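Long-range contacts in sensor protein (Vibrio cholerae, PDB 3BY9), which probably acts as the histidine kinase DctB of a two-component system, this chain being its periplasmic sensor domain, which binds succinate: residues A[164-169]-A[177-182]; A[238-243]-A[253-258]; A[185-190]-A[210-215]. All coordinates share one frame; numbering follows the deposited sequence.

Overall arrangement
All three contacts belong to the half of the sensor domain built on the antiparallel sheet of strands 165-169, 250-257, 238-245 and 223-226; the residues known to bind succinate belong to the other half, with its own five-stranded sheet. Along the chain, interaction 1 comes first, then interaction 3, then interaction 2. Interactions 1 and 2 have centres about 11 Å apart and share the sheet directly, since strand 165-169 pairs with 250-257. Interaction 3, centred about 13 Å from interaction 1 and about 16 Å from interaction 2, joins the loops on either side of helix 193-202 and packs Trp-215 against Tyr-238 and Leu-255. All three thus follow the succinate-binding residues in the chain.

Interaction 1: A[164-169]-A[177-182]; sequences SYFVAT and MSSQPA
Phe-166 lays one face of its ring over the backbone of Ser-178. The CA of Ser-178 sits 4.1 Å from the ring centroid, 23° off the normal and shifted toward the rim, a CH-pi contact. The ring then spreads along the facing chain: CE2 comes within 3.4 Å of Ser-179 N, CD2 meets the CB of Ser-179, and CE1 meets the CB of the selenomethionine Met-177, whose side chain runs obliquely to the ring. Elsewhere, Phe-19 and Trp-159 meet the same ring.

Under this cover, the backbone of Phe-166 is gripped from both ends by one residue. Ser-179 N donates to Phe-166 O at 3.1 Å, and Phe-166 N donates to Ser-179 OG at 3.0 Å. The hydroxyl lies between the backbone N and the carbonyl carbon of its own residue (chi1 59°), which turns it back to that N-H and also brings it beside the CB of Tyr-165. Ser-178 OG points to the other face of the strand pair, alongside Val-167 CG1, and accepts from Gln-180 N at 2.9 Å.

One residue pair further on, Ala-168 N donates to Met-177 O. Ala-168 CB lies 3.7 Å from Met-177 CE and also touches the CB of that residue. Bending at the last torsion (chi3 -70°) turns that methyl back over the alanine. Glu-156 of helix 153-157 takes the N-H of Ser-178.

Val-167 with Ser-178 and Ala-168 with Met-177 form antiparallel pairs, non-hydrogen-bonded and hydrogen-bonded in turn, before the Ser-178 ST turn leads the chain away. This is a hairpin-like pairing of strand 165-169 with the chain after strand 175-176, at the edge of a sheet consistent with the PAS-like (PDC) fold of DctB-type sensor domains.

Interaction 2: A[238-243]-A[253-258]; sequences YIVSSR and RVLSPK. With CA (calcium ion), chain D.
Tyr-238 lies against the end of the opposing strand, where Leu-255 CD2 covers one face of its ring and Pro-257 CG meets the rim at CE1. The leucine methyl stands 4.3 Å above the plane of the tyrosine ring, offset toward the rim, while Leu-255 CB touches Tyr-238 CD1 at 3.7 Å. Pro-257 comes from further along, and its side chain crosses that of the tyrosine at a slant. Tyr-238 CG is anti to the carbonyl carbon (chi1 -71°), beside the backbone N; the ring's CD1 comes within 3.4 Å of Pro-257 N.

On the same face as Leu-255, Val-240 lies side by side with it and points the same way: Val-240 CG2 sits 3.9 Å from Leu-255 CG, and Val-240 CG1 fits near Leu-255 CD1. The side chain of Trp-226, from strand 223-226, touches both. On the other face, Ser-241 CB packs against Val-254 CG1, and His-12 of helix 5-27 touches Ser-241, Val-254 and Ser-256.

Between the faces run four backbone hydrogen bonds, two each for the pairs Ile-239 with Ser-256 and Ser-241 with Val-254, as expected of a regular antiparallel hairpin.

At the far end Arg-253, extended from CG to NE, runs past Ser-242, and its NH1 reaches Ser-242 OG at 2.8 Å, near the plane of the guanidinium, through a weak hydrogen bond bent to 125°. NE also bonds Thr-169 OG1 and NH2 bonds Leu-219 O, neutral oxygens that probably help to stabilise the buried guanidinium charge.

At the open end of the hairpin, Lys-258 turns its carbonyl out: O binds the calcium ion at 2.5 Å beside four waters and Asp-237, while NZ forms a salt bridge with Glu-225. A site bound largely by water and two protein oxygens ties the strand end to the residue just before strand 238-245.

Interaction 3: A[185-190]-A[210-215]; sequences FHSVAD and IPSLGW
Pro-211 packs over one face of His-186, where two loops that run in the same direction join through a single beta bridge, Ser-187 with Ser-212. That face of the imidazole carries Pro-211 CG, 3.9 Å from the ring centroid, a CH-pi contact offset toward the rim, with CB of the proline on CD2 of the histidine. Leu-213, crossing the histidine at about a right angle, brings CD2 to the same carbon and its CG to 3.6 Å from His-186 CB. The ND1 of the histidine is taken by the carbonyl of Leu-184.

A second flat group is the indole of Trp-215. Val-188 O lies near its plane, at the edge, and Val-188 CG1 touches CE3. Beyond this contact the indole meets Trp-183 edge-to-face and forms a cation-pi pair with Lys-228, and its NE1 hydrogen-bonds Asp-236 O, just before strand 238-245.

Three backbone hydrogen bonds join the two loops. Ser-187 N donates to Pro-211 O, Leu-213 N donates to Ser-187 O at 2.8 Å, and Trp-215 N donates to Val-188 O. Phe-185 O, at the near end, is buried against CA of Ile-210 and CD of Pro-211 and has no polar partner in the model.

Serine hydroxyls finish the join. Ser-187 OG, held between its backbone N and carbonyl carbon (chi1 56°), donates a hydrogen bond to Ala-189 O, two residues on, and accepts one from a water that also donates to Ile-210 O. In the ST turn of Ser-212, Gly-214 N donates to Ser-212 OG, and that hydroxyl in turn gives its proton to Asp-190 OD1 at 2.7 Å, on the anti lone pair of the carboxylate oxygen.

Interaction 1: A[164-169]-A[177-182]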
loop_
_atom_site.group_PDB
_atom_site.type_symbol
_atom_site.label_atom_id
_atom_site.label_comp_id
_atom_site.label_asym_id
_atom_site.label_seq_id
_atom_site.Cartn_x
_atom_site.Cartn_y
_atom_site.Cartn_z
ATOM N N SER A 164 6.016 7.874 20.920
ATOM C CA SER A 164 4.796 8.174 20.143
ATOM C C SER A 164 4.653 7.049 19.104
ATOM O O SER A 164 5.605 6.297 18.852
ATOM C CB SER A 164 4.928 9.518 19.442
ATOM O OG SER A 164 6.031 9.553 18.549
ATOM N N TYR A 165 3.467 6.952 18.527
ATOM C CA TYR A 165 3.170 5.892 17.580
ATOM C C TYR A 165 2.668 6.479 16.315
ATOM O O TYR A 165 2.222 7.639 16.292
ATOM C CB TYR A 165 2.037 4.990 18.135
ATOM C CG TYR A 165 2.333 4.397 19.494
ATOM C CD1 TYR A 165 2.947 3.126 19.608
ATOM C CD2 TYR A 165 2.140 5.166 20.644
ATOM C CE1 TYR A 165 3.368 2.628 20.866
ATOM C CE2 TYR A 165 2.601 4.689 21.903
ATOM C CZ TYR A 165 3.207 3.423 21.977
ATOM O OH TYR A 165 3.695 3.014 23.193
ATOM N N PHE A 166 2.744 5.701 15.227
ATOM C CA PHE A 166 2.104 6.241 14.020
ATOM C C PHE A 166 1.174 5.201 13.431
ATOM O O PHE A 166 1.303 3.992 13.671
ATOM C CB PHE A 166 3.133 6.635 12.930
ATOM C CG PHE A 166 3.446 5.513 11.969
ATOM C CD1 PHE A 166 2.702 5.344 10.817
ATOM C CD2 PHE A 166 4.456 4.592 12.265
ATOM C CE1 PHE A 166 2.949 4.265 9.955
ATOM C CE2 PHE A 166 4.709 3.511 11.412
ATOM C CZ PHE A 166 3.939 3.355 10.241
ATOM N N VAL A 167 0.166 5.678 12.700
ATOM C CA VAL A 167 -0.638 4.738 11.906
ATOM C C VAL A 167 -0.801 5.436 10.538
ATOM O O VAL A 167 -0.680 6.664 10.470
ATOM C CB VAL A 167 -2.075 4.482 12.419
ATOM C CG1 VAL A 167 -1.993 3.678 13.755
ATOM C CG2 VAL A 167 -2.853 5.815 12.645
ATOM N N ALA A 168 -1.038 4.642 9.485
ATOM C CA ALA A 168 -1.359 5.191 8.154
ATOM C C ALA A 168 -2.732 4.635 7.915
ATOM O O ALA A 168 -2.918 3.411 7.892
ATOM C CB ALA A 168 -0.380 4.684 7.098
ATOM N N THR A 169 -3.726 5.516 7.746
ATOM C CA THR A 169 -5.114 5.057 7.577
ATOM C C THR A 169 -5.678 5.314 6.175
ATOM O O THR A 169 -5.316 6.287 5.532
ATOM C CB THR A 169 -6.046 5.792 8.563
ATOM O OG1 THR A 169 -5.801 7.210 8.458
ATOM C CG2 THR A 169 -5.766 5.362 10.015
HETATM N N MSE A 177 -0.752 0.630 7.901
HETATM C CA MSE A 177 0.647 0.552 8.394
HETATM C C MSE A 177 0.603 1.078 9.813
HETATM O O MSE A 177 -0.218 1.911 10.130
HETATM C CB MSE A 177 1.608 1.421 7.560
HETATM C CG MSE A 177 1.834 0.790 6.216
HETATM SE SE MSE A 177 3.167 1.760 5.192
HETATM C CE MSE A 177 2.243 3.304 4.808
ATOM N N SER A 178 1.510 0.610 10.665
ATOM C CA SER A 178 1.490 1.137 12.032
ATOM C C SER A 178 2.778 0.730 12.752
ATOM O O SER A 178 3.394 -0.264 12.385
ATOM C CB SER A 178 0.351 0.494 12.784
ATOM O OG SER A 178 0.332 0.991 14.134
ATOM N N SER A 179 3.179 1.517 13.754
ATOM C CA SER A 179 4.300 1.096 14.585
ATOM C C SER A 179 3.784 0.117 15.660
ATOM O O SER A 179 4.587 -0.445 16.419
ATOM C CB SER A 179 5.000 2.318 15.212
ATOM O OG SER A 179 4.123 3.113 16.041
ATOM N N GLN A 180 2.466 -0.097 15.760
ATOM C CA GLN A 180 1.891 -1.089 16.706
ATOM C C GLN A 180 1.191 -2.089 15.766
ATOM O O GLN A 180 0.078 -1.893 15.301
ATOM C CB GLN A 180 0.932 -0.418 17.713
ATOM C CG GLN A 180 -0.023 -1.362 18.463
ATOM C CD GLN A 180 0.638 -2.622 19.047
ATOM O OE1 GLN A 180 0.992 -3.549 18.323
ATOM N NE2 GLN A 180 0.775 -2.662 20.364
ATOM N N PRO A 181 1.856 -3.201 15.467
ATOM C CA PRO A 181 1.279 -4.200 14.549
ATOM C C PRO A 181 -0.057 -4.805 14.911
ATOM O O PRO A 181 -0.791 -5.294 14.038
ATOM C CB PRO A 181 2.389 -5.270 14.440
ATOM C CG PRO A 181 3.640 -4.485 14.740
ATOM C CD PRO A 181 3.232 -3.554 15.868
ATOM N N ALA A 182 -0.390 -4.775 16.198
ATOM C CA ALA A 182 -1.663 -5.329 16.630
ATOM C C ALA A 182 -2.833 -4.522 16.072
ATOM O O ALA A 182 -3.957 -5.017 16.015
ATOM C CB ALA A 182 -1.732 -5.319 18.153
#

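Interaction 2: A[238-243]-A[253-258]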
loop_
_atom_site.group_PDB
_atom_site.type_symbol
_atom_site.label_atom_id
_atom_site.label_comp_id
_atom_site.label_asym_id
_atom_site.label_seq_id
_atom_site.Cartn_x
_atom_site.Cartn_y
_atom_site.Cartn_z
ATOM N N TYR A 238 -5.389 9.719 23.468
ATOM C CA TYR A 238 -4.208 10.249 22.787
ATOM C C TYR A 238 -4.373 11.606 22.194
ATOM O O TYR A 238 -5.472 11.958 21.790
ATOM C CB TYR A 238 -3.867 9.351 21.582
ATOM C CG TYR A 238 -3.313 8.013 21.986
ATOM C CD1 TYR A 238 -1.953 7.800 22.022
ATOM C CD2 TYR A 238 -4.167 6.995 22.406
ATOM C CE1 TYR A 238 -1.409 6.604 22.463
ATOM C CE2 TYR A 238 -3.629 5.770 22.881
ATOM C CZ TYR A 238 -2.253 5.598 22.896
ATOM O OH TYR A 238 -1.712 4.421 23.363
ATOM N N ILE A 239 -3.260 12.325 22.091
ATOM C CA ILE A 239 -3.262 13.600 21.348
ATOM C C ILE A 239 -2.780 13.134 19.928
ATOM O O ILE A 239 -1.751 12.493 19.806
ATOM C CB ILE A 239 -2.282 14.607 21.947
ATOM C CG1 ILE A 239 -2.823 15.024 23.335
ATOM C CG2 ILE A 239 -2.134 15.889 20.994
ATOM C CD1 ILE A 239 -1.787 15.733 24.195
ATOM N N VAL A 240 -3.509 13.499 18.870
ATOM C CA VAL A 240 -3.198 12.947 17.535
ATOM C C VAL A 240 -3.068 14.019 16.480
ATOM O O VAL A 240 -3.957 14.880 16.389
ATOM C CB VAL A 240 -4.346 12.010 17.080
ATOM C CG1 VAL A 240 -3.982 11.327 15.800
ATOM C CG2 VAL A 240 -4.602 10.911 18.140
ATOM N N SER A 241 -1.951 14.028 15.755
ATOM C CA SER A 241 -1.789 14.990 14.656
ATOM C C SER A 241 -1.794 14.206 13.367
ATOM O O SER A 241 -1.200 13.131 13.279
ATOM C CB SER A 241 -0.501 15.786 14.807
ATOM O OG SER A 241 -0.633 16.571 16.003
ATOM N N SER A 242 -2.425 14.765 12.326
ATOM C CA SER A 242 -2.572 13.982 11.091
ATOM C C SER A 242 -2.174 14.780 9.889
ATOM O O SER A 242 -2.339 16.011 9.857
ATOM C CB SER A 242 -4.038 13.529 10.915
ATOM O OG SER A 242 -4.429 12.731 12.042
ATOM N N ARG A 243 -1.637 14.057 8.915
ATOM C CA ARG A 243 -1.148 14.651 7.644
ATOM C C ARG A 243 -1.640 13.797 6.470
ATOM O O ARG A 243 -1.190 12.674 6.235
ATOM C CB ARG A 243 0.403 14.693 7.644
ATOM C CG ARG A 243 1.076 15.407 6.454
ATOM C CD ARG A 243 0.954 16.904 6.564
ATOM N NE ARG A 243 1.616 17.462 7.760
ATOM C CZ ARG A 243 2.934 17.601 7.939
ATOM N NH1 ARG A 243 3.821 17.204 7.026
ATOM N NH2 ARG A 243 3.369 18.237 9.030
ATOM N N ARG A 253 -0.618 9.512 10.755
ATOM C CA ARG A 253 -1.017 10.108 12.022
ATOM C C ARG A 253 -0.047 9.755 13.097
ATOM O O ARG A 253 0.396 8.599 13.158
ATOM C CB ARG A 253 -2.397 9.541 12.408
ATOM C CG ARG A 253 -3.413 9.671 11.225
ATOM C CD ARG A 253 -4.801 9.201 11.681
ATOM N NE ARG A 253 -5.867 9.192 10.656
ATOM C CZ ARG A 253 -6.785 10.154 10.568
ATOM N NH1 ARG A 253 -6.725 11.213 11.382
ATOM N NH2 ARG A 253 -7.839 9.986 9.787
ATOM N N VAL A 254 0.299 10.739 13.925
ATOM C CA VAL A 254 1.211 10.468 15.043
ATOM C C VAL A 254 0.359 10.583 16.315
ATOM O O VAL A 254 -0.446 11.520 16.478
ATOM C CB VAL A 254 2.423 11.446 15.038
ATOM C CG1 VAL A 254 1.990 12.907 14.979
ATOM C CG2 VAL A 254 3.268 11.246 16.327
ATOM N N LEU A 255 0.504 9.583 17.195
ATOM C CA LEU A 255 -0.301 9.499 18.422
ATOM C C LEU A 255 0.596 9.535 19.645
ATOM O O LEU A 255 1.568 8.784 19.703
ATOM C CB LEU A 255 -1.036 8.170 18.494
ATOM C CG LEU A 255 -2.250 7.890 17.627
ATOM C CD1 LEU A 255 -1.793 7.909 16.182
ATOM C CD2 LEU A 255 -2.825 6.509 17.939
ATOM N N SER A 256 0.289 10.432 20.577
ATOM C CA SER A 256 1.032 10.548 21.859
ATOM C C SER A 256 0.030 10.375 22.986
ATOM O O SER A 256 -1.027 11.000 23.000
ATOM C CB SER A 256 1.687 11.946 21.994
ATOM O OG SER A 256 2.802 12.111 21.122
ATOM N N PRO A 257 0.324 9.490 23.955
ATOM C CA PRO A 257 -0.612 9.290 25.073
ATOM C C PRO A 257 -0.903 10.622 25.749
ATOM O O PRO A 257 0.010 11.415 26.015
ATOM C CB PRO A 257 0.175 8.361 26.019
ATOM C CG PRO A 257 1.000 7.529 25.060
ATOM C CD PRO A 257 1.486 8.569 24.037
ATOM N N LYS A 258 -2.175 10.858 26.077
ATOM C CA LYS A 258 -2.558 12.108 26.728
ATOM C C LYS A 258 -2.359 11.925 28.220
ATOM O O LYS A 258 -3.043 11.101 28.804
ATOM C CB LYS A 258 -4.026 12.425 26.445
ATOM C CG LYS A 258 -4.457 13.781 27.038
ATOM C CD LYS A 258 -5.892 14.102 26.658
ATOM C CE LYS A 258 -6.337 15.415 27.291
ATOM N NZ LYS A 258 -7.812 15.514 27.175
HETATM CA CA CA D . -4.596 9.408 29.652
HETATM O O HOH W 1 -6.099 11.296 29.977
HETATM O O HOH W 2 -3.580 7.768 27.821
HETATM O O HOH W 3 -2.862 7.770 30.547
HETATM O O HOH W 4 -6.243 7.985 30.653
#

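Interaction 3: A[185-190]-A[210-215]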
loop_
_atom_site.group_PDB
_atom_site.type_symbol
_atom_site.label_atom_id
_atom_site.label_comp_id
_atom_site.label_asym_id
_atom_site.label_seq_id
_atom_site.Cartn_x
_atom_site.Cartn_y
_atom_site.Cartn_z
ATOM N N PHE A 185 -5.115 -3.654 10.127
ATOM C CA PHE A 185 -6.393 -4.144 9.650
ATOM C C PHE A 185 -7.566 -3.915 10.632
ATOM O O PHE A 185 -8.580 -4.591 10.524
ATOM C CB PHE A 185 -6.315 -5.620 9.229
ATOM C CG PHE A 185 -5.196 -5.917 8.252
ATOM C CD1 PHE A 185 -5.142 -5.281 7.018
ATOM C CD2 PHE A 185 -4.181 -6.804 8.591
ATOM C CE1 PHE A 185 -4.068 -5.516 6.119
ATOM C CE2 PHE A 185 -3.108 -7.050 7.712
ATOM C CZ PHE A 185 -3.058 -6.396 6.474
ATOM N N HIS A 186 -7.408 -2.994 11.589
ATOM C CA HIS A 186 -8.511 -2.608 12.467
ATOM C C HIS A 186 -8.877 -1.188 12.042
ATOM O O HIS A 186 -8.051 -0.428 11.523
ATOM C CB HIS A 186 -8.096 -2.518 13.931
ATOM C CG HIS A 186 -7.832 -3.841 14.567
ATOM N ND1 HIS A 186 -6.898 -4.738 14.078
ATOM C CD2 HIS A 186 -8.385 -4.419 15.660
ATOM C CE1 HIS A 186 -6.885 -5.808 14.860
ATOM N NE2 HIS A 186 -7.775 -5.636 15.826
ATOM N N SER A 187 -10.120 -0.801 12.253
ATOM C CA SER A 187 -10.494 0.574 11.940
ATOM C C SER A 187 -10.281 1.420 13.185
ATOM O O SER A 187 -10.368 0.915 14.312
ATOM C CB SER A 187 -11.959 0.679 11.504
ATOM O OG SER A 187 -12.850 0.139 12.483
ATOM N N VAL A 188 -10.036 2.717 13.008
ATOM C CA VAL A 188 -9.798 3.556 14.169
ATOM C C VAL A 188 -11.067 3.661 14.994
ATOM O O VAL A 188 -11.021 3.605 16.224
ATOM C CB VAL A 188 -9.348 4.968 13.742
ATOM C CG1 VAL A 188 -9.378 5.938 14.934
ATOM C CG2 VAL A 188 -7.905 4.882 13.171
ATOM N N ALA A 189 -12.198 3.822 14.300
ATOM C CA ALA A 189 -13.508 3.990 14.944
ATOM C C ALA A 189 -14.497 2.974 14.396
ATOM O O ALA A 189 -14.272 2.356 13.364
ATOM C CB ALA A 189 -14.046 5.411 14.666
ATOM N N ASP A 190 -15.643 2.848 15.066
ATOM C CA ASP A 190 -16.637 1.895 14.614
ATOM C C ASP A 190 -17.143 2.188 13.197
ATOM O O ASP A 190 -17.288 3.356 12.807
ATOM C CB ASP A 190 -17.854 1.881 15.563
ATOM C CG ASP A 190 -17.519 1.439 16.982
ATOM O OD1 ASP A 190 -16.414 0.927 17.243
ATOM O OD2 ASP A 190 -18.405 1.601 17.856
ATOM N N ILE A 210 -12.441 -6.838 9.902
ATOM C CA ILE A 210 -11.932 -5.509 10.216
ATOM C C ILE A 210 -12.569 -5.134 11.571
ATOM O O ILE A 210 -13.630 -4.544 11.619
ATOM C CB ILE A 210 -12.395 -4.513 9.158
ATOM C CG1 ILE A 210 -11.962 -4.999 7.754
ATOM C CG2 ILE A 210 -11.852 -3.093 9.464
ATOM C CD1 ILE A 210 -10.439 -4.990 7.474
ATOM N N PRO A 211 -11.903 -5.467 12.683
ATOM C CA PRO A 211 -12.494 -5.110 13.979
ATOM C C PRO A 211 -12.255 -3.637 14.192
ATOM O O PRO A 211 -11.430 -3.021 13.508
ATOM C CB PRO A 211 -11.672 -5.904 15.007
ATOM C CG PRO A 211 -10.875 -6.872 14.235
ATOM C CD PRO A 211 -10.693 -6.288 12.845
ATOM N N SER A 212 -12.941 -3.081 15.182
ATOM C CA SER A 212 -12.782 -1.659 15.492
ATOM C C SER A 212 -11.936 -1.434 16.737
ATOM O O SER A 212 -12.075 -2.169 17.722
ATOM C CB SER A 212 -14.155 -1.040 15.739
ATOM O OG SER A 212 -13.975 0.292 16.201
ATOM N N LEU A 213 -11.066 -0.420 16.698
ATOM C CA LEU A 213 -10.240 -0.071 17.871
ATOM C C LEU A 213 -11.090 0.733 18.863
ATOM O O LEU A 213 -10.659 0.986 20.000
ATOM C CB LEU A 213 -9.014 0.735 17.444
ATOM C CG LEU A 213 -8.045 -0.094 16.580
ATOM C CD1 LEU A 213 -6.983 0.819 15.985
ATOM C CD2 LEU A 213 -7.391 -1.203 17.395
ATOM N N GLY A 214 -12.243 1.206 18.385
ATOM C CA GLY A 214 -13.193 1.874 19.252
ATOM C C GLY A 214 -12.887 3.256 19.749
ATOM O O GLY A 214 -13.457 3.673 20.756
ATOM N N TRP A 215 -12.010 3.987 19.059
ATOM C CA TRP A 215 -11.696 5.346 19.520
ATOM C C TRP A 215 -12.752 6.309 18.996
ATOM O O TRP A 215 -13.385 6.043 17.969
ATOM C CB TRP A 215 -10.323 5.807 18.977
ATOM C CG TRP A 215 -9.139 5.433 19.848
ATOM C CD1 TRP A 215 -8.959 5.751 21.162
ATOM C CD2 TRP A 215 -7.946 4.756 19.428
ATOM N NE1 TRP A 215 -7.714 5.313 21.593
ATOM C CE2 TRP A 215 -7.077 4.705 20.544
ATOM C CE3 TRP A 215 -7.528 4.196 18.208
ATOM C CZ2 TRP A 215 -5.806 4.112 20.479
ATOM C CZ3 TRP A 215 -6.253 3.609 18.142
ATOM C CH2 TRP A 215 -5.420 3.576 19.275
HETATM O O HOH W 5 -14.621 -1.999 12.065
HETATM O O HOH W 6 -15.610 4.355 17.588
#